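Local coordinates for Obg-like ATPase 1 (Schizosaccharomyces pombe, PDB 1NI3), which hydrolyses ATP and, less efficiently, GTP, and negatively regulates the G2/M transition of the cell cycle, at residues V138-D143 with P247-W252; V227-N232 with E255-D260; D71-A76 with F311-D316; W321-G326 with Y377-G382; A39-V44 with E59-A64. All blocks are in the same frame, centred on the assembly; numbering follows the deposited sequence.

Contact 1 (V138-D143 with P247-W252); sequences VDPIRD and PKIKKW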
# COMPACT_ATOMS: atom_id res chain seq x y z
N VAL A 138 -28.60 5.56 -0.10
CA VAL A 138 -27.15 5.59 0.07
C VAL A 138 -26.76 5.03 1.44
O VAL A 138 -26.75 5.76 2.43
CB VAL A 138 -26.60 7.02 -0.06
CG1 VAL A 138 -25.10 7.02 0.17
CG2 VAL A 138 -26.93 7.56 -1.45
N ASP A 139 -26.42 3.75 1.46
CA ASP A 139 -26.02 3.08 2.69
C ASP A 139 -24.64 2.44 2.53
O ASP A 139 -24.47 1.47 1.80
CB ASP A 139 -27.04 2.01 3.05
CG ASP A 139 -26.57 1.10 4.16
OD1 ASP A 139 -26.02 1.62 5.16
OD2 ASP A 139 -26.75 -0.13 4.05
N PRO A 140 -23.63 2.98 3.23
CA PRO A 140 -22.25 2.47 3.16
C PRO A 140 -22.13 1.04 3.67
O PRO A 140 -21.58 0.17 2.98
CB PRO A 140 -21.48 3.46 4.03
CG PRO A 140 -22.48 3.82 5.07
CD PRO A 140 -23.73 4.03 4.25
N ILE A 141 -22.65 0.80 4.87
CA ILE A 141 -22.61 -0.53 5.47
C ILE A 141 -22.98 -1.62 4.46
O ILE A 141 -22.32 -2.65 4.40
CB ILE A 141 -23.56 -0.62 6.67
CG1 ILE A 141 -23.09 0.33 7.78
CG2 ILE A 141 -23.62 -2.05 7.18
CD1 ILE A 141 -23.36 1.80 7.50
N ARG A 142 -24.02 -1.38 3.67
CA ARG A 142 -24.42 -2.37 2.69
C ARG A 142 -23.28 -2.62 1.71
O ARG A 142 -22.80 -3.75 1.58
CB ARG A 142 -25.65 -1.90 1.91
CG ARG A 142 -26.43 -3.04 1.33
CD ARG A 142 -27.35 -2.59 0.21
NE ARG A 142 -26.61 -2.22 -0.99
CZ ARG A 142 -26.41 -0.97 -1.39
NH1 ARG A 142 -26.89 0.05 -0.68
NH2 ARG A 142 -25.74 -0.73 -2.51
N ASP A 143 -22.87 -1.56 1.02
CA ASP A 143 -21.80 -1.62 0.02
C ASP A 143 -20.51 -2.20 0.58
O ASP A 143 -19.78 -2.92 -0.12
CB ASP A 143 -21.52 -0.21 -0.51
CG ASP A 143 -22.72 0.40 -1.17
OD1 ASP A 143 -23.83 0.30 -0.59
OD2 ASP A 143 -22.58 1.00 -2.26
N PRO A 247 -19.54 6.71 12.69
CA PRO A 247 -19.61 5.75 13.80
C PRO A 247 -20.03 4.36 13.37
O PRO A 247 -19.41 3.37 13.75
CB PRO A 247 -20.62 6.41 14.75
CG PRO A 247 -21.54 7.12 13.81
CD PRO A 247 -20.57 7.76 12.84
N LYS A 248 -21.07 4.29 12.55
CA LYS A 248 -21.58 3.02 12.07
C LYS A 248 -20.49 2.27 11.31
O LYS A 248 -20.12 1.16 11.68
CB LYS A 248 -22.79 3.27 11.16
CG LYS A 248 -23.69 4.41 11.67
CD LYS A 248 -25.11 4.35 11.09
CE LYS A 248 -25.88 3.13 11.62
NZ LYS A 248 -27.24 3.00 11.03
N ILE A 249 -19.96 2.91 10.27
CA ILE A 249 -18.90 2.34 9.44
C ILE A 249 -17.76 1.78 10.30
O ILE A 249 -17.26 0.68 10.06
CB ILE A 249 -18.30 3.40 8.48
CG1 ILE A 249 -19.33 3.79 7.42
CG2 ILE A 249 -17.03 2.86 7.83
CD1 ILE A 249 -18.86 4.88 6.51
N LYS A 250 -17.35 2.56 11.29
CA LYS A 250 -16.27 2.17 12.18
C LYS A 250 -16.52 0.78 12.77
O LYS A 250 -15.74 -0.15 12.56
CB LYS A 250 -16.11 3.21 13.30
CG LYS A 250 -14.92 2.94 14.21
CD LYS A 250 -14.60 4.13 15.11
CE LYS A 250 -13.54 3.77 16.14
NZ LYS A 250 -12.30 3.23 15.50
N LYS A 251 -17.62 0.65 13.51
CA LYS A 251 -17.96 -0.62 14.14
C LYS A 251 -18.00 -1.79 13.16
O LYS A 251 -17.42 -2.84 13.42
CB LYS A 251 -19.30 -0.53 14.87
CG LYS A 251 -19.44 -1.59 15.96
CD LYS A 251 -20.52 -1.27 16.98
CE LYS A 251 -20.33 -2.13 18.22
NZ LYS A 251 -21.26 -1.78 19.33
N TRP A 252 -18.69 -1.59 12.05
CA TRP A 252 -18.78 -2.63 11.04
C TRP A 252 -17.40 -3.19 10.78
O TRP A 252 -17.22 -4.41 10.73
CB TRP A 252 -19.29 -2.06 9.73
CG TRP A 252 -19.55 -3.13 8.73
CD1 TRP A 252 -20.73 -3.75 8.49
CD2 TRP A 252 -18.60 -3.72 7.82
NE1 TRP A 252 -20.60 -4.69 7.50
CE2 TRP A 252 -19.30 -4.69 7.07
CE3 TRP A 252 -17.23 -3.53 7.57
CZ2 TRP A 252 -18.68 -5.47 6.08
CZ3 TRP A 252 -16.62 -4.30 6.59
CH2 TRP A 252 -17.34 -5.26 5.86

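Contact 2 (V227-N232 with E255-D260); sequences VIYLVN and ENSPGD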
# COMPACT_ATOMS: atom_id res chain seq x y z
N VAL A 227 -6.02 -4.00 3.11
CA VAL A 227 -6.96 -2.98 2.66
C VAL A 227 -6.95 -1.77 3.59
O VAL A 227 -6.86 -1.90 4.81
CB VAL A 227 -8.39 -3.54 2.60
CG1 VAL A 227 -9.34 -2.49 2.05
CG2 VAL A 227 -8.41 -4.80 1.73
N ILE A 228 -7.04 -0.59 3.00
CA ILE A 228 -7.05 0.64 3.77
C ILE A 228 -8.32 1.39 3.42
O ILE A 228 -8.49 1.81 2.28
CB ILE A 228 -5.83 1.51 3.43
CG1 ILE A 228 -4.53 0.76 3.77
CG2 ILE A 228 -5.92 2.83 4.17
CD1 ILE A 228 -3.27 1.40 3.20
N TYR A 229 -9.20 1.57 4.40
CA TYR A 229 -10.47 2.26 4.17
C TYR A 229 -10.41 3.78 4.20
O TYR A 229 -10.00 4.38 5.18
CB TYR A 229 -11.52 1.81 5.18
CG TYR A 229 -11.91 0.37 5.02
CD1 TYR A 229 -11.33 -0.62 5.80
CD2 TYR A 229 -12.83 -0.02 4.05
CE1 TYR A 229 -11.66 -1.96 5.63
CE2 TYR A 229 -13.17 -1.35 3.86
CZ TYR A 229 -12.58 -2.32 4.66
OH TYR A 229 -12.93 -3.64 4.48
N LEU A 230 -10.85 4.39 3.11
CA LEU A 230 -10.89 5.84 3.03
C LEU A 230 -12.35 6.28 3.06
O LEU A 230 -13.04 6.21 2.04
CB LEU A 230 -10.22 6.33 1.74
CG LEU A 230 -8.74 5.98 1.53
CD1 LEU A 230 -8.27 6.63 0.24
CD2 LEU A 230 -7.90 6.48 2.70
N VAL A 231 -12.83 6.71 4.23
CA VAL A 231 -14.21 7.16 4.38
C VAL A 231 -14.36 8.58 3.86
O VAL A 231 -14.08 9.53 4.58
CB VAL A 231 -14.68 7.17 5.85
CG1 VAL A 231 -16.15 7.59 5.91
CG2 VAL A 231 -14.51 5.80 6.48
N ASN A 232 -14.80 8.71 2.61
CA ASN A 232 -14.96 10.02 1.98
C ASN A 232 -16.25 10.71 2.38
O ASN A 232 -17.33 10.22 2.10
CB ASN A 232 -14.92 9.86 0.45
CG ASN A 232 -15.03 11.18 -0.27
OD1 ASN A 232 -14.49 12.18 0.19
ND2 ASN A 232 -15.71 11.19 -1.41
N GLU A 255 -16.10 -5.59 13.12
CA GLU A 255 -16.81 -6.85 13.14
C GLU A 255 -16.85 -7.53 11.78
O GLU A 255 -17.76 -8.30 11.50
CB GLU A 255 -18.24 -6.60 13.63
CG GLU A 255 -18.35 -6.13 15.08
CD GLU A 255 -19.72 -5.55 15.41
OE1 GLU A 255 -20.74 -6.18 15.06
OE2 GLU A 255 -19.77 -4.46 16.03
N ASN A 256 -15.87 -7.25 10.92
CA ASN A 256 -15.87 -7.86 9.60
C ASN A 256 -14.50 -7.85 8.96
O ASN A 256 -14.15 -8.72 8.16
CB ASN A 256 -16.84 -7.11 8.69
CG ASN A 256 -18.29 -7.33 9.09
OD1 ASN A 256 -18.84 -8.41 8.89
ND2 ASN A 256 -18.91 -6.30 9.67
N SER A 257 -13.73 -6.83 9.31
CA SER A 257 -12.39 -6.69 8.79
C SER A 257 -11.66 -5.90 9.84
O SER A 257 -11.36 -4.72 9.67
CB SER A 257 -12.41 -5.93 7.47
OG SER A 257 -11.42 -6.45 6.59
N PRO A 258 -11.37 -6.55 10.98
CA PRO A 258 -10.67 -5.92 12.10
C PRO A 258 -9.21 -5.63 11.80
O PRO A 258 -8.58 -6.33 11.01
CB PRO A 258 -10.85 -6.93 13.21
CG PRO A 258 -10.81 -8.23 12.47
CD PRO A 258 -11.70 -7.96 11.29
N GLY A 259 -8.70 -4.58 12.42
CA GLY A 259 -7.32 -4.20 12.25
C GLY A 259 -7.08 -3.20 11.15
O GLY A 259 -6.23 -2.32 11.26
N ASP A 260 -7.83 -3.34 10.07
CA ASP A 260 -7.68 -2.46 8.92
C ASP A 260 -7.83 -0.98 9.26
O ASP A 260 -8.73 -0.58 9.99
CB ASP A 260 -8.67 -2.87 7.84
CG ASP A 260 -8.47 -4.30 7.41
OD1 ASP A 260 -7.38 -4.60 6.87
OD2 ASP A 260 -9.38 -5.12 7.62
O HOH W 1 -5.05 -3.29 6.68

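Contact 3 (D71-A76 with F311-D316); sequences DWLCEA and FTCGED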
# COMPACT_ATOMS: atom_id res chain seq x y z
N ASP A 71 13.36 15.06 4.37
CA ASP A 71 13.30 16.50 4.50
C ASP A 71 14.59 17.08 5.05
O ASP A 71 15.22 17.92 4.42
CB ASP A 71 12.16 16.90 5.44
CG ASP A 71 10.79 16.61 4.87
OD1 ASP A 71 10.72 16.08 3.75
OD2 ASP A 71 9.79 16.92 5.55
N TRP A 72 14.95 16.61 6.25
CA TRP A 72 16.16 17.04 6.96
C TRP A 72 17.41 16.82 6.12
O TRP A 72 18.21 17.74 5.90
CB TRP A 72 16.32 16.26 8.28
CG TRP A 72 17.54 16.68 9.09
CD1 TRP A 72 17.63 17.73 9.96
CD2 TRP A 72 18.86 16.11 9.01
NE1 TRP A 72 18.91 17.84 10.42
CE2 TRP A 72 19.69 16.85 9.86
CE3 TRP A 72 19.41 15.02 8.31
CZ2 TRP A 72 21.04 16.59 10.01
CZ3 TRP A 72 20.76 14.75 8.47
CH2 TRP A 72 21.56 15.53 9.33
N LEU A 73 17.59 15.59 5.67
CA LEU A 73 18.73 15.24 4.86
C LEU A 73 18.84 16.20 3.69
O LEU A 73 19.92 16.65 3.36
CB LEU A 73 18.62 13.79 4.37
CG LEU A 73 18.88 12.69 5.41
CD1 LEU A 73 18.55 11.34 4.80
CD2 LEU A 73 20.33 12.73 5.86
N CYS A 74 17.72 16.53 3.07
CA CYS A 74 17.78 17.47 1.96
C CYS A 74 18.33 18.80 2.44
O CYS A 74 19.23 19.37 1.82
CB CYS A 74 16.40 17.67 1.33
SG CYS A 74 15.98 16.46 0.07
N GLU A 75 17.79 19.30 3.55
CA GLU A 75 18.22 20.58 4.11
C GLU A 75 19.67 20.58 4.54
O GLU A 75 20.36 21.59 4.42
CB GLU A 75 17.34 20.98 5.29
CG GLU A 75 15.93 21.36 4.86
CD GLU A 75 15.92 22.16 3.55
OE1 GLU A 75 16.51 23.26 3.52
OE2 GLU A 75 15.33 21.67 2.55
N ALA A 76 20.12 19.43 5.03
CA ALA A 76 21.47 19.23 5.51
C ALA A 76 22.53 19.19 4.42
O ALA A 76 23.61 19.75 4.59
CB ALA A 76 21.51 17.94 6.32
N PHE A 311 18.73 6.13 2.37
CA PHE A 311 19.06 7.20 1.42
C PHE A 311 20.48 7.12 0.91
O PHE A 311 21.28 6.33 1.38
CB PHE A 311 18.89 8.57 2.07
CG PHE A 311 17.66 8.71 2.91
CD1 PHE A 311 17.68 8.36 4.25
CD2 PHE A 311 16.47 9.17 2.35
CE1 PHE A 311 16.54 8.47 5.02
CE2 PHE A 311 15.33 9.28 3.11
CZ PHE A 311 15.36 8.93 4.45
N THR A 312 20.77 7.96 -0.07
CA THR A 312 22.11 8.08 -0.62
C THR A 312 22.27 9.58 -0.78
O THR A 312 21.79 10.18 -1.74
CB THR A 312 22.30 7.36 -1.97
OG1 THR A 312 21.43 7.91 -2.96
CG2 THR A 312 22.03 5.87 -1.83
N CYS A 313 22.92 10.20 0.21
CA CYS A 313 23.12 11.65 0.21
C CYS A 313 24.45 12.08 -0.41
O CYS A 313 25.43 11.35 -0.41
CB CYS A 313 23.03 12.15 1.64
SG CYS A 313 21.61 11.48 2.48
N GLY A 314 24.45 13.31 -0.92
CA GLY A 314 25.63 13.86 -1.55
C GLY A 314 25.34 15.26 -2.06
O GLY A 314 24.23 15.53 -2.50
N GLU A 315 26.34 16.14 -2.01
CA GLU A 315 26.17 17.50 -2.47
C GLU A 315 25.44 17.56 -3.81
O GLU A 315 24.72 18.52 -4.08
CB GLU A 315 27.53 18.20 -2.56
CG GLU A 315 28.32 18.20 -1.25
CD GLU A 315 27.60 18.90 -0.11
OE1 GLU A 315 27.27 20.10 -0.25
OE2 GLU A 315 27.36 18.26 0.95
N ASP A 316 25.62 16.54 -4.63
CA ASP A 316 24.92 16.53 -5.91
C ASP A 316 23.48 16.07 -5.77
O ASP A 316 22.56 16.76 -6.22
CB ASP A 316 25.63 15.62 -6.93
CG ASP A 316 26.71 16.36 -7.71
OD1 ASP A 316 26.42 17.46 -8.22
OD2 ASP A 316 27.84 15.82 -7.82
O HOH W 2 26.07 18.76 3.43

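Contact 4 (W321-G326 with Y377-G382); sequences WTIRKG and YVMESG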
# COMPACT_ATOMS: atom_id res chain seq x y z
N TRP A 321 15.68 5.43 -1.39
CA TRP A 321 15.45 4.19 -2.12
C TRP A 321 14.52 3.24 -1.37
O TRP A 321 14.74 2.91 -0.21
CB TRP A 321 16.78 3.50 -2.40
CG TRP A 321 17.79 4.40 -3.05
CD1 TRP A 321 18.57 5.35 -2.43
CD2 TRP A 321 18.05 4.52 -4.45
NE1 TRP A 321 19.29 6.05 -3.37
CE2 TRP A 321 19.00 5.56 -4.61
CE3 TRP A 321 17.58 3.84 -5.58
CZ2 TRP A 321 19.48 5.94 -5.86
CZ3 TRP A 321 18.06 4.23 -6.83
CH2 TRP A 321 19.00 5.27 -6.96
N THR A 322 13.46 2.78 -2.04
CA THR A 322 12.54 1.88 -1.38
C THR A 322 13.03 0.44 -1.31
O THR A 322 13.50 -0.11 -2.30
CB THR A 322 11.17 1.87 -2.08
OG1 THR A 322 10.55 3.14 -1.92
CG2 THR A 322 10.28 0.79 -1.48
N ILE A 323 12.93 -0.17 -0.14
CA ILE A 323 13.34 -1.57 0.02
C ILE A 323 12.38 -2.30 0.96
O ILE A 323 11.57 -1.67 1.64
CB ILE A 323 14.80 -1.68 0.56
CG1 ILE A 323 14.91 -0.97 1.90
CG2 ILE A 323 15.78 -1.12 -0.45
CD1 ILE A 323 15.93 -1.60 2.82
N ARG A 324 12.44 -3.63 0.99
CA ARG A 324 11.55 -4.38 1.86
C ARG A 324 12.04 -4.45 3.29
O ARG A 324 13.23 -4.60 3.54
CB ARG A 324 11.32 -5.79 1.31
CG ARG A 324 10.30 -5.85 0.20
CD ARG A 324 8.91 -5.57 0.74
NE ARG A 324 8.25 -6.79 1.23
CZ ARG A 324 7.71 -7.71 0.44
NH1 ARG A 324 7.74 -7.56 -0.89
NH2 ARG A 324 7.13 -8.78 0.97
N LYS A 325 11.08 -4.34 4.21
CA LYS A 325 11.34 -4.35 5.64
C LYS A 325 12.51 -5.21 6.12
O LYS A 325 13.15 -4.88 7.11
CB LYS A 325 10.08 -4.77 6.40
CG LYS A 325 9.51 -3.69 7.32
CD LYS A 325 9.72 -4.01 8.81
CE LYS A 325 11.19 -3.90 9.24
NZ LYS A 325 11.43 -4.36 10.65
N GLY A 326 12.80 -6.30 5.43
CA GLY A 326 13.90 -7.12 5.91
C GLY A 326 15.03 -7.31 4.92
O GLY A 326 15.78 -8.28 5.00
N TYR A 377 23.81 -8.05 6.59
CA TYR A 377 23.28 -6.88 7.28
C TYR A 377 21.93 -6.46 6.74
O TYR A 377 21.79 -6.15 5.56
CB TYR A 377 24.23 -5.68 7.17
CG TYR A 377 23.65 -4.41 7.76
CD1 TYR A 377 23.52 -4.27 9.15
CD2 TYR A 377 23.18 -3.37 6.95
CE1 TYR A 377 22.95 -3.13 9.70
CE2 TYR A 377 22.60 -2.22 7.51
CZ TYR A 377 22.49 -2.12 8.89
OH TYR A 377 21.90 -1.01 9.47
N VAL A 378 20.93 -6.46 7.62
CA VAL A 378 19.59 -6.04 7.22
C VAL A 378 19.55 -4.54 7.41
O VAL A 378 19.79 -4.03 8.51
CB VAL A 378 18.49 -6.70 8.08
CG1 VAL A 378 18.33 -8.16 7.68
CG2 VAL A 378 18.85 -6.60 9.55
N MSE A 379 19.26 -3.83 6.32
CA MSE A 379 19.19 -2.37 6.33
C MSE A 379 18.25 -1.88 7.42
O MSE A 379 17.33 -2.58 7.84
CB MSE A 379 18.72 -1.85 4.97
CG MSE A 379 19.56 -2.30 3.80
SE MSE A 379 21.35 -1.57 3.86
CE MSE A 379 21.09 0.08 2.88
N GLU A 380 18.48 -0.65 7.87
CA GLU A 380 17.63 -0.08 8.88
C GLU A 380 16.99 1.18 8.31
O GLU A 380 17.66 2.02 7.69
CB GLU A 380 18.45 0.23 10.13
CG GLU A 380 19.05 -1.03 10.75
CD GLU A 380 19.96 -0.74 11.93
OE1 GLU A 380 19.53 -0.06 12.88
OE2 GLU A 380 21.12 -1.21 11.90
N SER A 381 15.68 1.29 8.49
CA SER A 381 14.92 2.41 7.99
C SER A 381 15.62 3.71 8.26
O SER A 381 15.93 4.03 9.41
CB SER A 381 13.53 2.42 8.63
OG SER A 381 12.71 3.39 8.02
N GLY A 382 15.90 4.46 7.21
CA GLY A 382 16.56 5.74 7.36
C GLY A 382 18.05 5.69 7.10
O GLY A 382 18.68 6.72 6.88

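Contact 5 (A39-V44 with E59-A64); sequences AITKSV and EEAKVA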
# COMPACT_ATOMS: atom_id res chain seq x y z
N ALA A 39 -7.18 14.19 -7.72
CA ALA A 39 -6.71 15.03 -6.61
C ALA A 39 -5.26 14.70 -6.28
O ALA A 39 -4.40 15.59 -6.18
CB ALA A 39 -7.57 14.79 -5.38
N ILE A 40 -5.00 13.41 -6.08
CA ILE A 40 -3.66 12.94 -5.78
C ILE A 40 -2.72 13.44 -6.87
O ILE A 40 -1.74 14.13 -6.59
CB ILE A 40 -3.62 11.41 -5.74
CG1 ILE A 40 -4.48 10.89 -4.60
CG2 ILE A 40 -2.21 10.95 -5.59
CD1 ILE A 40 -4.56 9.39 -4.57
N THR A 41 -3.03 13.09 -8.10
CA THR A 41 -2.24 13.48 -9.26
C THR A 41 -2.01 14.99 -9.32
O THR A 41 -1.03 15.46 -9.90
CB THR A 41 -2.94 13.07 -10.55
OG1 THR A 41 -4.20 13.76 -10.65
CG2 THR A 41 -3.22 11.57 -10.54
N LYS A 42 -2.94 15.75 -8.74
CA LYS A 42 -2.89 17.21 -8.75
C LYS A 42 -2.14 17.90 -7.60
O LYS A 42 -1.71 19.04 -7.75
CB LYS A 42 -4.32 17.76 -8.82
CG LYS A 42 -4.47 19.01 -9.69
CD LYS A 42 -4.25 18.71 -11.18
CE LYS A 42 -4.50 19.94 -12.08
NZ LYS A 42 -4.24 19.71 -13.54
N SER A 43 -2.01 17.23 -6.45
CA SER A 43 -1.33 17.82 -5.30
C SER A 43 0.17 17.87 -5.52
O SER A 43 0.66 17.49 -6.59
CB SER A 43 -1.59 16.98 -4.06
OG SER A 43 -1.11 15.67 -4.27
N VAL A 44 0.89 18.33 -4.51
CA VAL A 44 2.34 18.42 -4.57
C VAL A 44 2.96 17.03 -4.49
O VAL A 44 4.03 16.80 -5.02
CB VAL A 44 2.90 19.25 -3.40
CG1 VAL A 44 2.50 20.70 -3.55
CG2 VAL A 44 2.37 18.69 -2.08
N GLU A 59 -3.59 6.20 -15.85
CA GLU A 59 -4.26 5.61 -14.69
C GLU A 59 -3.30 5.29 -13.56
O GLU A 59 -3.69 4.72 -12.53
CB GLU A 59 -4.99 4.32 -15.09
CG GLU A 59 -6.09 4.51 -16.12
CD GLU A 59 -5.55 5.02 -17.42
OE1 GLU A 59 -4.63 4.38 -17.98
OE2 GLU A 59 -6.05 6.07 -17.89
N GLU A 60 -2.04 5.66 -13.74
CA GLU A 60 -1.03 5.44 -12.73
C GLU A 60 -0.53 6.75 -12.16
O GLU A 60 -0.25 7.69 -12.90
CB GLU A 60 0.17 4.67 -13.30
CG GLU A 60 1.28 4.45 -12.29
CD GLU A 60 2.36 3.51 -12.79
OE1 GLU A 60 2.93 3.78 -13.87
OE2 GLU A 60 2.64 2.49 -12.11
N ALA A 61 -0.41 6.80 -10.84
CA ALA A 61 0.09 7.98 -10.17
C ALA A 61 1.27 7.58 -9.28
O ALA A 61 1.20 6.58 -8.56
CB ALA A 61 -1.01 8.62 -9.33
N LYS A 62 2.37 8.32 -9.40
CA LYS A 62 3.58 8.09 -8.59
C LYS A 62 3.54 9.15 -7.49
O LYS A 62 4.01 10.27 -7.69
CB LYS A 62 4.86 8.34 -9.42
CG LYS A 62 5.08 7.44 -10.64
CD LYS A 62 5.32 6.01 -10.23
CE LYS A 62 5.37 5.06 -11.42
NZ LYS A 62 5.26 3.64 -10.96
N VAL A 63 2.97 8.83 -6.33
CA VAL A 63 2.88 9.82 -5.26
C VAL A 63 4.14 9.80 -4.39
O VAL A 63 4.61 8.75 -3.97
CB VAL A 63 1.65 9.55 -4.36
CG1 VAL A 63 1.37 10.76 -3.47
CG2 VAL A 63 0.47 9.24 -5.23
N ALA A 64 4.67 10.98 -4.11
CA ALA A 64 5.87 11.07 -3.29
C ALA A 64 5.57 10.71 -1.86
O ALA A 64 4.64 11.24 -1.27
CB ALA A 64 6.46 12.47 -3.38

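Contact 1 (V138-D143 with P247-W252)
The indole of Trp252 receives Ile141 obliquely on its five-membered ring: the Ile141 CG2 methyl lies 3.6 Å from Trp252 CD1, with NE1 the next ring atom along. Leu144, Ser145 and Val148, further up helix 140-168, also touch this indole, which therefore lies along the side of that helix. Ile141 reaches the helix of residues 247-252 with both branches. CG2, set opposite the backbone N, goes to the indole, while CG1 stands opposite the carbonyl carbon (chi1 -64°) and carries CD1 to 4.0 Å from Lys248 CB. One turn apart, Lys248 and Trp252 thus hold the two ends of the isoleucine. Beside them the Pro140 ring crosses Ile249 at about a right angle, Pro140 CB being 3.9 Å from Ile249 CD1; both residues also rest on Val123 of strand 118-124. Contact with Lys248 is made through its aliphatic base; its NZ stops 6.2 Å from Asp139 OD1, so any attraction between the two charges is probably slight. Asp139 is the N-cap of helix 140-168, its OD2 accepting a weak bond from Arg142 N at 3.0 Å (angle 130°). Two helices packed side by side through apolar residues, against parallel strands, are typical of the alpha/beta P-loop NTPase fold; helix 246-254 is the longer helix of the beta-alpha-beta crossover connection between strands 227-232 and 262-265.

Contact 2 (V227-N232 with E255-D260)
Tyr229 and Val227 sit on an extended strand, while Ser257 and Asp260 face them from an irregular loop that leaves helix 246-254 and turns at Gly259 (phi 92°). Asp260 CB comes up to the tyrosine ring at its edge, near the plane, 3.8 Å from Tyr229 CE1; the carboxylate beyond is turned 73° from the ring. Ser257 CB lies 3.8 Å from Tyr229 OH. Val227 CG1 is on one face of the ring, offset toward its rim. This loop is the return leg of a beta-alpha-beta crossover: just past Asp260 the chain pairs with the strand through backbone hydrogen bonds of Tyr229 with Thr261 and Ile263, parallel as in other P-loop NTPases. Asp260 OD1 and Val227 O, both acceptors, are joined by a water that donates to each, at 2.7 Å from Asp260 OD1 and 3.0 Å from Val227 O. Asp260 OD2 accepts from Ser257 OG at 2.6 Å, on its syn side and 33° out of the carboxylate plane, and forms a salt bridge with Lys205.

Contact 3 (D71-A76 with F311-D316)
Leu73, on a helix running through residues 71-76, faces the end of strand 307-312 where it gives way to a loop; the nearest backbones are those of Leu73 and Cys313, with CA atoms 7.3 Å apart. Of the two leucine methyls only CD1 reaches the aromatic ring. Leu73 CD1 stands over one face of the Phe311 ring, offset toward Phe311 CG and Phe311 CD1, in a CH-pi position whose exact spacing in the model is doubtful. Cys313 SG sits against the fork of the leucine, 3.8 Å from both Leu73 CD1 and Leu73 CD2. Both Cys313 SG and Phe311 CG are set opposite their carbonyl carbons (chi1 -47° and -42°), and this brings sulfur and ring to the leucine together. Tyr352 and Leu355 of helix 352-358 and Ile384 of strand 384-386 also touch Leu73. At the outer end a water donates to Ala76 O at 2.9 Å and to Glu315 OE2 at 2.8 Å. The helix is part of the OBG-type G region and the strand of the TGS region, so the two are joined here by apolar side-chain packing with no direct hydrogen bond between the segments; the water supplies a polar link at its margin.

Contact 4 (W321-G326 with Y377-G382)
In the TGS region, whose family belongs to the ubiquitin-like clan, Ile323 on strand 317-324 packs against Met379 in the loop that leads from strand 372-374 to strand 384-386. Residue 379 is a selenomethionine. The touching is done by the base of its side chain: Ile323 CD1 lies 3.5 Å from Met379 CB and 3.8 Å from Met379 CG, the two side chains crossing at about a right angle. Ile323 reaches it with CG1 placed between its own backbone N and carbonyl carbon (chi1 58°), while Met379 is bent at chi2 and chi3; beyond CG it leads away, so SE takes no part in touching Ile323. Val335 of helix 329-336 also touches Ile323; Ala332 of the same helix, Tyr310 and Trp387 close round Met379, so the pair belongs to a buried layer between helix and strands. Nearer the surface the two backbones come nearest at Gly326 and Val378, whose CA atoms are 5.9 Å apart, and the Val378 CG1 methyl rests 3.7 Å from Gly326 O. Beside the contact lies a backbone hydrogen bond of Met379 with Thr327, just past Gly326. Between the segments themselves no hydrogen bond forms: the contact is van der Waals in kind, apolar at its inner end, with a methyl against a carbonyl oxygen at its outer one.

Contact 5 (A39-V44 with E59-A64)
Ile40 and Thr41 on the last turn of helix 33-42 meet Val63 and Ala61 on strand 60-65, methyl against methyl. Ile40 turns CG2 toward Val63 CG2, the two side chains crossing at about a right angle; the model sets these methyls too near each other for their spacing to be relied on. Thr41 CG2 lies 3.9 Å from Ala61 CB, where the backbones are also close, with 6.0 Å between the CA atoms of Thr41 and Ala61. The threonine presents its methyl because OG1 takes the place between backbone N and carbonyl carbon (chi1 63°), from which it bonds back to Arg38 O. This is the packing of the first helix of a G domain on the second strand: the helix starts within the P-loop, whose residues Asn30 to Thr35 are predicted to bind ATP, and the link to the strand, by its place in the topology, probably corresponds to the first switch region of Ras-like proteins. Further out, Ser43 closes the helix. Ser43 OG donates to Ile40 O at 2.9 Å, in the carbonyl plane and on a lone pair (C=O...OG angle 132°), while Ser43 N is shared between Ala39 O at 2.9 Å and Ile40 O at 3.1 Å. Alongside in the sheet, Ala61 and Val63 pair with Val89 and Leu87 of antiparallel strand 81-90, and Ile298 of helix 294-304 packs on Val63.

From the N terminus, contact 5 comes first and shuts a short loop of 14 residues between helix 33-42 and strand 60-65. Contact 3 opens next, at 71-76, and does not close until 311-316; contacts 1 and 2 both fall within that span. These two cross, their segments following in the order 138-143, 227-232, 247-252, 255-260, and they touch through Ile249 CD1 and Val231 CG1. Contact 4 starts once contact 3 has closed, joins strand 317-324 to the loop before strand 384-386, and meets contact 3 at the probable hydrogen bond between Thr312 OG1 and Trp321 NE1. Contact 1 joins two helices, contact 2 a loop and contact 5 a helix to strands of the G domain; contact 3 bridges G domain and TGS region.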